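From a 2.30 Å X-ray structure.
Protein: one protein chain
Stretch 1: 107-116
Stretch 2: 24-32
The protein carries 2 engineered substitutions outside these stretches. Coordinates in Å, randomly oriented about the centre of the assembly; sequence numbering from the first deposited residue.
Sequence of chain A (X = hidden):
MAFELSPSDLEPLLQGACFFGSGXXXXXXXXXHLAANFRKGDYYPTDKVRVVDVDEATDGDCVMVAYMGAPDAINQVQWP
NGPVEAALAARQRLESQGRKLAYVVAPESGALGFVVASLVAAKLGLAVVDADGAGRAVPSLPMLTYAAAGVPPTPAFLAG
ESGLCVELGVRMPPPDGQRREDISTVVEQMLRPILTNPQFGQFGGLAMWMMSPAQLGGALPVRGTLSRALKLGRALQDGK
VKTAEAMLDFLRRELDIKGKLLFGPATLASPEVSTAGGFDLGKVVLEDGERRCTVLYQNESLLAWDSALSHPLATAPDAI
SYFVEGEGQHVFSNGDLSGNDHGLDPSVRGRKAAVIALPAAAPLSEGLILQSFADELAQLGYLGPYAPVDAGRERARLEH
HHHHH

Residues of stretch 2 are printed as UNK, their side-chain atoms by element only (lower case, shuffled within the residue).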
# COMPACT_ATOMS: atom_id res chain seq x y z
N PRO A 107 3.28 -9.59 -18.99
CA PRO A 107 4.41 -8.77 -18.56
C PRO A 107 5.75 -9.37 -18.94
O PRO A 107 6.70 -8.66 -19.26
CB PRO A 107 4.22 -8.70 -17.04
CG PRO A 107 3.61 -10.04 -16.72
CD PRO A 107 2.59 -10.21 -17.83
N GLU A 108 5.81 -10.70 -18.94
CA GLU A 108 7.03 -11.45 -19.22
C GLU A 108 6.71 -12.83 -19.80
O GLU A 108 5.55 -13.19 -19.98
CB GLU A 108 7.80 -11.65 -17.91
CG GLU A 108 6.87 -12.06 -16.76
CD GLU A 108 7.60 -12.39 -15.47
OE1 GLU A 108 8.55 -11.67 -15.11
OE2 GLU A 108 7.20 -13.37 -14.80
N SER A 109 7.76 -13.60 -20.11
CA SER A 109 7.60 -14.95 -20.64
C SER A 109 7.56 -15.95 -19.50
O SER A 109 8.48 -16.00 -18.68
CB SER A 109 8.75 -15.32 -21.58
OG SER A 109 8.59 -14.73 -22.85
N GLY A 110 6.50 -16.75 -19.44
CA GLY A 110 6.38 -17.74 -18.39
C GLY A 110 5.07 -18.47 -18.50
O GLY A 110 4.15 -18.00 -19.17
N ALA A 111 4.97 -19.61 -17.84
CA ALA A 111 3.76 -20.43 -17.89
C ALA A 111 2.45 -19.69 -17.65
O ALA A 111 1.48 -19.92 -18.37
CB ALA A 111 3.88 -21.59 -16.91
N LEU A 112 2.42 -18.79 -16.67
CA LEU A 112 1.21 -18.04 -16.35
C LEU A 112 0.94 -16.83 -17.24
O LEU A 112 -0.20 -16.60 -17.67
CB LEU A 112 1.26 -17.53 -14.92
CG LEU A 112 0.58 -18.29 -13.79
CD1 LEU A 112 0.67 -17.41 -12.54
CD2 LEU A 112 -0.89 -18.59 -14.14
N GLY A 113 2.00 -16.06 -17.47
CA GLY A 113 1.92 -14.85 -18.26
C GLY A 113 1.07 -14.86 -19.51
O GLY A 113 0.11 -14.08 -19.62
N PHE A 114 1.41 -15.71 -20.47
CA PHE A 114 0.67 -15.75 -21.70
C PHE A 114 -0.74 -16.31 -21.48
O PHE A 114 -1.70 -15.81 -22.07
CB PHE A 114 1.44 -16.57 -22.75
CG PHE A 114 2.74 -15.94 -23.18
CD1 PHE A 114 2.76 -14.68 -23.78
CD2 PHE A 114 3.95 -16.60 -22.99
CE1 PHE A 114 3.97 -14.08 -24.17
CE2 PHE A 114 5.17 -16.01 -23.38
CZ PHE A 114 5.17 -14.75 -23.97
N VAL A 115 -0.87 -17.31 -20.62
CA VAL A 115 -2.16 -17.92 -20.32
C VAL A 115 -3.15 -16.89 -19.77
O VAL A 115 -4.25 -16.72 -20.30
CB VAL A 115 -2.00 -19.09 -19.31
CG1 VAL A 115 -3.35 -19.70 -18.96
CG2 VAL A 115 -1.08 -20.15 -19.89
N VAL A 116 -2.74 -16.18 -18.72
CA VAL A 116 -3.59 -15.16 -18.11
C VAL A 116 -4.01 -14.12 -19.16
O VAL A 116 -5.20 -13.83 -19.31
CB VAL A 116 -2.85 -14.48 -16.91
CG1 VAL A 116 -3.61 -13.23 -16.45
CG2 VAL A 116 -2.74 -15.47 -15.74
N UNK A 24 11.44 -18.93 -13.56
CA UNK A 24 10.30 -18.28 -12.94
C UNK A 24 9.13 -18.17 -13.91
O UNK A 24 8.95 -19.03 -14.78
N UNK A 25 8.32 -17.13 -13.76
CA UNK A 25 7.19 -16.94 -14.66
C UNK A 25 5.89 -17.65 -14.29
O UNK A 25 4.97 -17.70 -15.11
N UNK A 26 5.81 -18.19 -13.08
CA UNK A 26 4.60 -18.88 -12.67
C UNK A 26 4.67 -20.36 -12.95
O UNK A 26 5.26 -20.78 -13.94
N UNK A 27 4.06 -21.16 -12.09
CA UNK A 27 4.07 -22.62 -12.24
C UNK A 27 3.12 -23.09 -13.32
O UNK A 27 2.08 -22.47 -13.59
c UNK A 27 4.45 -22.82 -9.75
c UNK A 27 3.64 -23.33 -10.94
o UNK A 27 2.25 -23.07 -10.71
N UNK A 28 3.49 -24.20 -13.95
CA UNK A 28 2.66 -24.80 -14.99
C UNK A 28 1.41 -25.31 -14.28
O UNK A 28 0.33 -25.39 -14.87
c UNK A 28 3.40 -25.95 -15.66
c UNK A 28 4.58 -27.74 -18.48
c UNK A 28 4.55 -25.51 -16.55
se UNK A 28 5.67 -26.98 -17.09
N UNK A 29 1.57 -25.65 -13.01
CA UNK A 29 0.47 -26.15 -12.21
C UNK A 29 -0.70 -25.17 -12.20
O UNK A 29 -1.83 -25.53 -12.53
c UNK A 29 -0.22 -26.99 -9.96
c UNK A 29 2.16 -27.32 -10.79
c UNK A 29 0.93 -26.40 -10.77
c UNK A 29 2.82 -27.55 -9.44
N UNK A 30 -0.42 -23.92 -11.85
CA UNK A 30 -1.46 -22.90 -11.81
C UNK A 30 -1.89 -22.52 -13.23
O UNK A 30 -3.02 -22.13 -13.46
o UNK A 30 -0.04 -20.91 -11.79
c UNK A 30 -0.99 -21.66 -11.05
N UNK A 31 -0.97 -22.65 -14.19
CA UNK A 31 -1.30 -22.32 -15.57
C UNK A 31 -2.28 -23.36 -16.11
O UNK A 31 -3.22 -23.02 -16.83
c UNK A 31 -0.04 -22.30 -16.43
N UNK A 32 -2.06 -24.63 -15.76
CA UNK A 32 -2.92 -25.72 -16.19
C UNK A 32 -4.27 -25.65 -15.51
O UNK A 32 -5.30 -25.96 -16.12
n UNK A 32 0.61 -29.04 -17.61
c UNK A 32 -2.25 -27.08 -15.91
c UNK A 32 -1.21 -27.48 -16.97
n UNK A 32 2.50 -30.08 -18.42
c UNK A 32 1.68 -29.81 -17.42
n UNK A 32 1.94 -30.29 -16.21
c UNK A 32 -0.35 -28.67 -16.57
O HOH W 1 6.96 -20.58 -16.11

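Position 24 carries no atom beyond its backbone, so it is glycine. Gly-24 stays out of direct contact with stretch 1, but its O accepts a hydrogen bond from water 1 at 2.9 Å.

Position 25 also ends at CA, and here the backbone angles, 86/11, explain the absence: a CB would be jammed against the carbonyl O of position 24. It would also fall 2.7 Å from Gly-110 CA, a clash. This is glycine. The CA of Gly-25 and the CA of Gly-110 lie 3.9 Å apart, and an ideal CB on Gly-110 would in turn come within 2.5 Å of Gly-25 CA. Two bare backbones can therefore press together where neither would tolerate a side chain. The Gly-25 O accepts from Leu-112 N at 3.2 Å with a nearly straight angle of 165°. Ala-111 N, 3.3 Å from Gly-25 O, is badly angled for the same acceptor and turns to water 1 instead.

Position 26 is bare as well. At 93/146 a CB would be jammed against the preceding carbonyl O, and it would clash with Leu-112 CB at 2.7 Å, so the residue is glycine. Gly-26 O accepts from water 1 at 2.8 Å and lies 3.4 Å from Ala-111 CB.

Position 27 has one carbon bearing an oxygen and a second carbon, a fork that reads as threonine. Thr-27 points its CA-to-CB bond away from stretch 1 and occupies the N-cap position, right before the helix.

Position 28 shows an unbranched chain of two carbons, a selenium and a terminal carbon: selenomethionine. The CA-to-CB bond of Met-28 also points away from stretch 1, yet its CG comes within 4.0 Å of Ala-111 CB.

Position 29 has four carbons forked at the first, one arm two carbons long, and touches nothing on stretch 1. It is isoleucine, and Ile-29 is exposed.

Position 30 has one carbon and then one oxygen, the latter 3.4 Å from Leu-112 CG. It is serine, and Ser-30 fits its small side chain beside the larger leucine.

Position 31 has a single side-chain carbon, directed toward stretch 1 and 3.4 Å from Ala-111 O. It is alanine. Ala-31 CB meets Ala-111 CB at 4.0 Å and Val-115 CG2 at 4.2 Å.

Position 32 has three carbons, a nitrogen, and a carbon carrying two more nitrogens, the guanidinium of arginine. The CA-to-CB bond of Arg-32 points away, and the side chain makes no contact with stretch 1.

The contact joins two helix starts whose axes run nearly parallel, at 18°, with a closest approach of 8.7 Å. Glycines leave room for the leading loops to come together, and one direct hydrogen bond, from Leu-112 N to Gly-25 O, joins the two stretches. Water 1 adds a bridge, accepting from Ala-111 N at 2.8 Å while donating to the O atoms of Gly-24 and Gly-26. Beyond that, apolar side chains take over, with Ala-31 packed among Ala-111, Leu-112 and Val-115. The rule is bare backbone at the loops, then alanine against alanine where the helices begin.

Stretch 2 24-32: GGGTMISAR
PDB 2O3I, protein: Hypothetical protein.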